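Local atomic coordinates of Glyco_hydro_cc domain-containing protein (Trichoderma gamsii, PDB entry 6UBD), a protein that binds oligosaccharides and belongs to a glycoside hydrolase family that cleaves beta-1,3-glucans. Residues I174-I186 with W223-V237. Residues are numbered along the deposited sequence; the frame is centred on the assembly and turned at random.
Sequences IFKSDMTGVQADI and WISDIVDLFEANEHV
Met179 lies across from Ile227 (CA atoms 6.9 Å apart), where helices 179-186 and 223-233 run side by side in the same sense, their axes 10.9 Å apart at closest approach and crossing at -30°. Bent at both chi2 and chi3, the Met179 chain lays its methyl over one face of the indole: CE stands 3.6 Å from the centroid of the Trp223 five-membered ring, 14° off the normal, a CH-pi contact. The sulfur lies farther out above the same ring, a Met-aromatic contact; SD also touches Leu230 CD1, and the side chain sits as a knob among Trp223, Asp226, Ile227 and Leu230. Trp223, whose CG lies opposite the backbone N about CA-CB (chi1 -171°), swings its indole against the turn before helix 179-186: NE1 is 3.2 Å from Lys176 O, and Asp178 N lies in plane at the ring edge. An alanine in place of Trp223 is likely to open a gap under the Met179 methyl and free that chain to turn. Val182 is the second knob; its CG2 meets Ile227 CD1 at 3.6 Å and its CG1 approaches Phe231 CE1. In return Leu230 enters between Met179, Val182, Gln183 and Ile186, with CD2 3.6 Å from Ile186 CD1. Farther along, a water bridges the two amides, donating to Gln183 OE1 (2.7 Å) and accepting from Asn234 ND2, while Gln183 NE2 turns to Asp187. Asn234 OD1 takes His236 N at 2.8 Å, forming an Asx turn just beyond the helix. The pair joins neighbouring helices of the beta/alpha-barrel fold, as in other GH128 proteins: strand 197-206, parallel to both 170-176 and 237-243, carries Phe202 and Cys204 against Trp223, while helix 263-273 packs against Ile224 and Val228.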
ATOM      1  N   ILE A 174       1.203   7.533   2.209  1.00  8.09           N
ATOM      2  CA  ILE A 174       1.975   8.778   2.543  1.00  7.95           C
ATOM      3  C   ILE A 174       2.225   9.609   1.266  1.00  7.75           C
ATOM      4  O   ILE A 174       2.981   9.159   0.365  1.00  8.26           O
ATOM      5  CB  ILE A 174       3.264   8.375   3.259  1.00  8.42           C
ATOM      6  CG1 ILE A 174       2.991   7.663   4.587  1.00  7.57           C
ATOM      7  CG2 ILE A 174       4.090   9.669   3.502  1.00 10.29           C
ATOM      8  CD1 ILE A 174       4.203   7.298   5.436  1.00  9.01           C
ATOM      9  N   PHE A 175       1.520  10.706   1.184  1.00  8.20           N
ATOM     10  CA  PHE A 175       1.616  11.682   0.068  1.00  7.87           C
ATOM     11  C   PHE A 175       1.959  12.993   0.748  1.00  8.39           C
ATOM     12  O   PHE A 175       1.098  13.724   1.216  1.00  8.89           O
ATOM     13  CB  PHE A 175       0.337  11.738  -0.750  1.00  8.01           C
ATOM     14  CG  PHE A 175      -0.054  10.424  -1.367  1.00  8.05           C
ATOM     15  CD1 PHE A 175       0.776   9.795  -2.278  1.00  9.73           C
ATOM     16  CD2 PHE A 175      -1.288   9.864  -1.091  1.00  9.68           C
ATOM     17  CE1 PHE A 175       0.397   8.618  -2.866  1.00 12.07           C
ATOM     18  CE2 PHE A 175      -1.652   8.643  -1.652  1.00 11.87           C
ATOM     19  CZ  PHE A 175      -0.786   7.992  -2.529  1.00 12.23           C
ATOM     20  N   LYS A 176       3.278  13.319   0.801  1.00  9.02           N
ATOM     21  CA  LYS A 176       3.838  14.471   1.561  1.00  8.96           C
ATOM     22  C   LYS A 176       5.079  14.992   0.816  1.00  9.34           C
ATOM     23  O   LYS A 176       5.637  14.262  -0.028  1.00 12.22           O
ATOM     24  CB  LYS A 176       4.248  14.080   2.993  1.00 10.12           C
ATOM     25  CG  LYS A 176       3.109  13.591   3.899  1.00 11.86           C
ATOM     26  CD  LYS A 176       2.140  14.745   4.286  1.00 10.50           C
ATOM     27  CE  LYS A 176       0.970  14.307   5.143  1.00 11.74           C
ATOM     28  NZ  LYS A 176       0.092  15.453   5.447  1.00 13.72           N
ATOM     29  N   SER A 177       5.483  16.218   1.110  1.00  9.15           N
ATOM     30  CA  SER A 177       6.562  16.902   0.346  1.00  8.95           C
ATOM     31  C   SER A 177       7.848  16.901   1.143  1.00  9.01           C
ATOM     32  O   SER A 177       8.850  17.377   0.562  1.00 12.54           O
ATOM     33  CB  SER A 177       6.169  18.261  -0.101  1.00 11.12           C
ATOM     34  OG  SER A 177       5.889  19.069   1.012  1.00 18.23           O
ATOM     35  N   ASP A 178       7.904  16.462   2.396  1.00  9.30           N
ATOM     36  CA  ASP A 178       9.110  16.531   3.245  1.00  9.76           C
ATOM     37  C   ASP A 178       9.044  15.414   4.288  1.00  9.96           C
ATOM     38  O   ASP A 178       8.003  14.740   4.488  1.00 10.92           O
ATOM     39  CB  ASP A 178       9.313  17.921   3.848  1.00 11.45           C
ATOM     40  CG  ASP A 178       8.231  18.400   4.805  1.00 13.99           C
ATOM     41  OD1 ASP A 178       7.403  17.604   5.272  1.00 16.60           O
ATOM     42  OD2 ASP A 178       8.289  19.607   5.082  1.00 21.94           O
ATOM     43  N   MET A 179      10.143  15.196   5.012  1.00  9.47           N
ATOM     44  CA  MET A 179      10.209  14.085   5.994  1.00  9.77           C
ATOM     45  C   MET A 179       9.475  14.466   7.277  1.00  9.46           C
ATOM     46  O   MET A 179       9.024  13.539   7.976  1.00 10.26           O
ATOM     47  CB  MET A 179      11.667  13.751   6.340  1.00 10.56           C
ATOM     48  CG  MET A 179      12.440  13.054   5.243  1.00  9.67           C
ATOM     49  SD  MET A 179      11.683  11.609   4.437  1.00 10.45           S
ATOM     50  CE  MET A 179      11.077  12.337   2.904  1.00 12.59           C
ATOM     51  N   THR A 180       9.251  15.737   7.559  1.00  9.28           N
ATOM     52  CA  THR A 180       8.397  16.123   8.717  1.00 10.65           C
ATOM     53  C   THR A 180       6.981  15.549   8.504  1.00 10.29           C
ATOM     54  O   THR A 180       6.375  14.947   9.466  1.00 11.07           O
ATOM     55  CB  THR A 180       8.343  17.649   8.924  1.00 13.42           C
ATOM     56  OG1 THR A 180       9.659  18.155   9.192  1.00 14.55           O
ATOM     57  CG2 THR A 180       7.378  18.106  10.011  1.00 13.52           C
ATOM     58  N   GLY A 181       6.415  15.692   7.300  1.00  9.36           N
ATOM     59  CA  GLY A 181       5.077  15.148   6.997  1.00  8.79           C
ATOM     60  C   GLY A 181       5.009  13.623   7.037  1.00  8.44           C
ATOM     61  O   GLY A 181       4.049  13.033   7.545  1.00  9.32           O
ATOM     62  N   VAL A 182       6.062  12.972   6.513  1.00  9.05           N
ATOM     63  CA  VAL A 182       6.157  11.488   6.548  1.00  8.03           C
ATOM     64  C   VAL A 182       6.137  11.037   8.011  1.00  8.30           C
ATOM     65  O   VAL A 182       5.352  10.114   8.388  1.00  9.49           O
ATOM     66  CB  VAL A 182       7.453  11.043   5.848  1.00  8.53           C
ATOM     67  CG1 VAL A 182       7.638   9.536   6.029  1.00  8.72           C
ATOM     68  CG2 VAL A 182       7.465  11.389   4.355  1.00 10.17           C
ATOM     69  N   GLN A 183       6.931  11.656   8.862  1.00  8.79           N
ATOM     70  CA  GLN A 183       7.043  11.260  10.287  1.00  8.92           C
ATOM     71  C   GLN A 183       5.711  11.510  10.976  1.00  8.92           C
ATOM     72  O   GLN A 183       5.323  10.734  11.870  1.00 10.11           O
ATOM     73  CB  GLN A 183       8.185  11.978  11.017  1.00  8.52           C
ATOM     74  CG  GLN A 183       8.493  11.472  12.423  1.00  9.66           C
ATOM     75  CD  GLN A 183       8.993  10.043  12.431  1.00  9.23           C
ATOM     76  OE1 GLN A 183       9.918   9.737  11.659  1.00  9.95           O
ATOM     77  NE2 GLN A 183       8.408   9.177  13.257  1.00 10.86           N
ATOM     78  N   ALA A 184       5.000  12.566  10.645  1.00  9.40           N
ATOM     79  CA  ALA A 184       3.731  12.881  11.331  1.00  8.94           C
ATOM     80  C   ALA A 184       2.682  11.807  10.997  1.00  9.82           C
ATOM     81  O   ALA A 184       1.827  11.407  11.859  1.00  9.65           O
ATOM     82  CB  ALA A 184       3.242  14.234  10.910  1.00  9.50           C
ATOM     83  N   ASP A 185       2.679  11.269   9.785  1.00  9.70           N
ATOM     84  CA  ASP A 185       1.776  10.156   9.426  1.00  8.48           C
ATOM     85  C   ASP A 185       2.152   8.916  10.225  1.00  8.07           C
ATOM     86  O   ASP A 185       1.233   8.220  10.796  1.00  9.04           O
ATOM     87  CB  ASP A 185       1.863   9.823   7.937  1.00  9.34           C
ATOM     88  CG  ASP A 185       1.076  10.724   6.984  1.00  9.24           C
ATOM     89  OD1 ASP A 185       0.240  11.559   7.457  1.00  8.90           O
ATOM     90  OD2 ASP A 185       1.261  10.557   5.705  1.00  8.56           O
ATOM     91  N   ILE A 186       3.428   8.564  10.272  1.00  8.13           N
ATOM     92  CA  ILE A 186       3.848   7.359  11.046  1.00  8.65           C
ATOM     93  C   ILE A 186       3.421   7.499  12.516  1.00  8.73           C
ATOM     94  O   ILE A 186       2.859   6.536  13.113  1.00  9.22           O
ATOM     95  CB  ILE A 186       5.374   7.178  10.911  1.00  9.03           C
ATOM     96  CG1 ILE A 186       5.763   6.713   9.493  1.00  9.34           C
ATOM     97  CG2 ILE A 186       5.921   6.207  11.936  1.00  8.61           C
ATOM     98  CD1 ILE A 186       7.232   6.820   9.173  1.00  9.12           C
ATOM     99  N   TRP A 223      14.248  13.194  -1.743  1.00  9.59           N
ATOM    100  CA  TRP A 223      13.048  12.694  -0.967  1.00  9.82           C
ATOM    101  C   TRP A 223      12.971  11.147  -0.938  1.00  9.90           C
ATOM    102  O   TRP A 223      12.751  10.536   0.143  1.00  8.16           O
ATOM    103  CB  TRP A 223      11.823  13.363  -1.591  1.00 10.41           C
ATOM    104  CG  TRP A 223      10.540  13.154  -0.810  1.00 10.24           C
ATOM    105  CD1 TRP A 223       9.949  14.079   0.016  1.00 10.11           C
ATOM    106  CD2 TRP A 223       9.633  12.031  -0.897  1.00  8.90           C
ATOM    107  NE1 TRP A 223       8.741  13.585   0.493  1.00 10.60           N
ATOM    108  CE2 TRP A 223       8.526  12.364  -0.088  1.00  9.41           C
ATOM    109  CE3 TRP A 223       9.616  10.842  -1.629  1.00  9.76           C
ATOM    110  CZ2 TRP A 223       7.420  11.506   0.048  1.00 10.86           C
ATOM    111  CZ3 TRP A 223       8.540   9.977  -1.460  1.00 11.93           C
ATOM    112  CH2 TRP A 223       7.461  10.307  -0.636  1.00 11.64           C
ATOM    113  N   ILE A 224      13.206  10.527  -2.090  1.00 10.30           N
ATOM    114  CA  ILE A 224      13.232   9.051  -2.195  1.00  9.83           C
ATOM    115  C   ILE A 224      14.342   8.481  -1.299  1.00  9.99           C
ATOM    116  O   ILE A 224      14.138   7.481  -0.569  1.00  9.11           O
ATOM    117  CB  ILE A 224      13.281   8.573  -3.648  1.00  8.92           C
ATOM    118  CG1 ILE A 224      12.012   8.986  -4.418  1.00  8.71           C
ATOM    119  CG2 ILE A 224      13.559   7.088  -3.661  1.00  9.16           C
ATOM    120  CD1 ILE A 224      12.123   8.859  -5.929  1.00  8.27           C
ATOM    121  N   SER A 225      15.553   9.059  -1.453  1.00 10.31           N
ATOM    122  CA  SER A 225      16.683   8.539  -0.655  1.00  9.70           C
ATOM    123  C   SER A 225      16.369   8.634   0.843  1.00  9.01           C
ATOM    124  O   SER A 225      16.607   7.729   1.645  1.00  9.39           O
ATOM    125  CB  SER A 225      17.944   9.293  -1.018  1.00  9.52           C
ATOM    126  OG  SER A 225      19.090   8.861  -0.276  1.00 11.97           O
ATOM    127  N   ASP A 226      15.917   9.821   1.235  1.00  8.86           N
ATOM    128  CA  ASP A 226      15.614  10.109   2.660  1.00  8.23           C
ATOM    129  C   ASP A 226      14.476   9.206   3.196  1.00  8.09           C
ATOM    130  O   ASP A 226      14.606   8.705   4.334  1.00  8.49           O
ATOM    131  CB  ASP A 226      15.244  11.587   2.836  1.00  8.19           C
ATOM    132  CG  ASP A 226      16.369  12.597   2.718  1.00 10.65           C
ATOM    133  OD1 ASP A 226      17.542  12.170   2.709  1.00 12.09           O
ATOM    134  OD2 ASP A 226      16.024  13.799   2.588  1.00 12.48           O
ATOM    135  N   ILE A 227      13.413   9.018   2.398  1.00  8.56           N
ATOM    136  CA  ILE A 227      12.256   8.240   2.905  1.00  7.92           C
ATOM    137  C   ILE A 227      12.599   6.766   3.059  1.00  8.83           C
ATOM    138  O   ILE A 227      12.153   6.104   4.059  1.00  9.97           O
ATOM    139  CB  ILE A 227      10.989   8.462   2.040  1.00  9.25           C
ATOM    140  CG1 ILE A 227       9.767   8.353   2.960  1.00  8.73           C
ATOM    141  CG2 ILE A 227      10.877   7.552   0.828  1.00 10.44           C
ATOM    142  CD1 ILE A 227       8.426   8.567   2.323  1.00  9.93           C
ATOM    143  N   VAL A 228      13.396   6.168   2.191  1.00  8.76           N
ATOM    144  CA  VAL A 228      13.810   4.763   2.326  1.00  8.79           C
ATOM    145  C   VAL A 228      14.662   4.644   3.592  1.00  9.82           C
ATOM    146  O   VAL A 228      14.482   3.706   4.391  1.00  8.28           O
ATOM    147  CB  VAL A 228      14.492   4.249   1.061  1.00  9.19           C
ATOM    148  CG1 VAL A 228      15.170   2.931   1.284  1.00  9.12           C
ATOM    149  CG2 VAL A 228      13.464   4.149  -0.083  1.00 10.44           C
ATOM    150  N   ASP A 229      15.591   5.594   3.785  1.00  9.99           N
ATOM    151  CA  ASP A 229      16.413   5.496   5.004  1.00 10.54           C
ATOM    152  C   ASP A 229      15.511   5.573   6.252  1.00  8.20           C
ATOM    153  O   ASP A 229      15.778   4.876   7.247  1.00  9.52           O
ATOM    154  CB  ASP A 229      17.501   6.586   5.016  1.00 11.65           C
ATOM    155  CG  ASP A 229      18.646   6.412   4.029  1.00 11.68           C
ATOM    156  OD1 ASP A 229      18.835   5.250   3.559  1.00 11.79           O
ATOM    157  OD2 ASP A 229      19.376   7.445   3.756  1.00 13.58           O
ATOM    158  N   LEU A 230      14.587   6.518   6.243  1.00  7.58           N
ATOM    159  CA  LEU A 230      13.684   6.724   7.416  1.00  9.01           C
ATOM    160  C   LEU A 230      12.876   5.432   7.673  1.00  8.19           C
ATOM    161  O   LEU A 230      12.832   4.958   8.823  1.00  8.25           O
ATOM    162  CB  LEU A 230      12.788   7.933   7.174  1.00  8.70           C
ATOM    163  CG  LEU A 230      11.865   8.427   8.337  1.00  8.56           C
ATOM    164  CD1 LEU A 230      11.407   9.859   8.003  1.00  8.88           C
ATOM    165  CD2 LEU A 230      10.663   7.574   8.590  1.00  9.87           C
ATOM    166  N   PHE A 231      12.280   4.893   6.614  1.00  9.05           N
ATOM    167  CA  PHE A 231      11.453   3.648   6.776  1.00  9.04           C
ATOM    168  C   PHE A 231      12.331   2.504   7.294  1.00  8.46           C
ATOM    169  O   PHE A 231      11.891   1.747   8.173  1.00  8.27           O
ATOM    170  CB  PHE A 231      10.830   3.249   5.423  1.00  9.49           C
ATOM    171  CG  PHE A 231       9.727   4.148   4.891  1.00  8.55           C
ATOM    172  CD1 PHE A 231       8.931   4.948   5.699  1.00  8.74           C
ATOM    173  CD2 PHE A 231       9.449   4.166   3.527  1.00  8.52           C
ATOM    174  CE1 PHE A 231       7.907   5.731   5.167  1.00 11.89           C
ATOM    175  CE2 PHE A 231       8.393   4.913   3.003  1.00  9.17           C
ATOM    176  CZ  PHE A 231       7.586   5.660   3.854  1.00 11.47           C
ATOM    177  N   GLU A 232      13.530   2.276   6.718  1.00 10.02           N
ATOM    178  CA  GLU A 232      14.393   1.123   7.135  1.00 10.52           C
ATOM    179  C   GLU A 232      14.788   1.242   8.628  1.00  9.34           C
ATOM    180  O   GLU A 232      14.800   0.225   9.343  1.00  9.18           O
ATOM    181  CB  GLU A 232      15.585   0.944   6.187  1.00 10.57           C
ATOM    182  CG  GLU A 232      15.203   0.453   4.791  1.00 10.15           C
ATOM    183  CD  GLU A 232      14.808  -1.022   4.725  1.00  8.25           C
ATOM    184  OE1 GLU A 232      14.986  -1.769   5.744  1.00  9.49           O
ATOM    185  OE2 GLU A 232      14.277  -1.419   3.606  1.00  8.58           O
ATOM    186  N   ALA A 233      15.032   2.458   9.121  1.00 10.20           N
ATOM    187  CA  ALA A 233      15.430   2.676  10.524  1.00 10.57           C
ATOM    188  C   ALA A 233      14.218   2.638  11.484  1.00  9.78           C
ATOM    189  O   ALA A 233      14.467   2.386  12.648  1.00 11.46           O
ATOM    190  CB  ALA A 233      16.190   3.977  10.600  1.00 10.47           C
ATOM    191  N   ASN A 234      13.006   2.881  11.007  1.00  8.37           N
ATOM    192  CA  ASN A 234      11.857   3.035  11.920  1.00  9.44           C
ATOM    193  C   ASN A 234      11.351   1.629  12.365  1.00  8.34           C
ATOM    194  O   ASN A 234      10.946   0.788  11.501  1.00  8.85           O
ATOM    195  CB  ASN A 234      10.726   3.831  11.266  1.00  8.66           C
ATOM    196  CG  ASN A 234       9.604   4.091  12.251  1.00  9.12           C
ATOM    197  OD1 ASN A 234       8.786   3.221  12.532  1.00 11.71           O
ATOM    198  ND2 ASN A 234       9.558   5.314  12.753  1.00  9.39           N
ATOM    199  N   GLU A 235      11.281   1.381  13.673  1.00  8.89           N
ATOM    200  CA  GLU A 235      10.932   0.033  14.189  1.00 10.07           C
ATOM    201  C   GLU A 235       9.469  -0.342  13.862  1.00 11.03           C
ATOM    202  O   GLU A 235       9.207  -1.530  13.861  1.00 10.91           O
ATOM    203  CB  GLU A 235      11.162  -0.057  15.714  1.00 11.77           C
ATOM    204  CG  GLU A 235      10.327   0.888  16.552  1.00 14.35           C
ATOM    205  CD  GLU A 235      10.602   0.834  18.055  1.00 16.28           C
ATOM    206  OE1 GLU A 235      10.485  -0.264  18.613  1.00 22.53           O
ATOM    207  OE2 GLU A 235      10.751   1.884  18.656  1.00 30.50           O
ATOM    208  N   HIS A 236       8.602   0.643  13.684  1.00 10.12           N
ATOM    209  CA  HIS A 236       7.154   0.397  13.480  1.00  9.75           C
ATOM    210  C   HIS A 236       6.786   0.225  12.016  1.00  9.67           C
ATOM    211  O   HIS A 236       5.697  -0.319  11.749  1.00 12.91           O
ATOM    212  CB  HIS A 236       6.279   1.503  14.111  1.00 10.05           C
ATOM    213  CG  HIS A 236       6.518   1.720  15.550  1.00 10.98           C
ATOM    214  ND1 HIS A 236       6.403   0.712  16.503  1.00 12.34           N
ATOM    215  CD2 HIS A 236       6.765   2.853  16.252  1.00 14.71           C
ATOM    216  CE1 HIS A 236       6.645   1.207  17.696  1.00 13.00           C
ATOM    217  NE2 HIS A 236       6.822   2.512  17.572  1.00 17.27           N
ATOM    218  N   VAL A 237       7.628   0.590  11.059  1.00  8.79           N
ATOM    219  CA  VAL A 237       7.366   0.397   9.627  1.00  9.50           C
ATOM    220  C   VAL A 237       7.911  -0.965   9.223  1.00  9.06           C
ATOM    221  O   VAL A 237       9.124  -1.155   9.209  1.00  8.77           O
ATOM    222  CB  VAL A 237       7.961   1.522   8.771  1.00 10.34           C
ATOM    223  CG1 VAL A 237       7.739   1.248   7.287  1.00 10.67           C
ATOM    224  CG2 VAL A 237       7.309   2.878   9.148  1.00  9.96           C
TER
HETATM  225  O   HOH W   1      11.391   7.547  12.358  1.00 11.43           O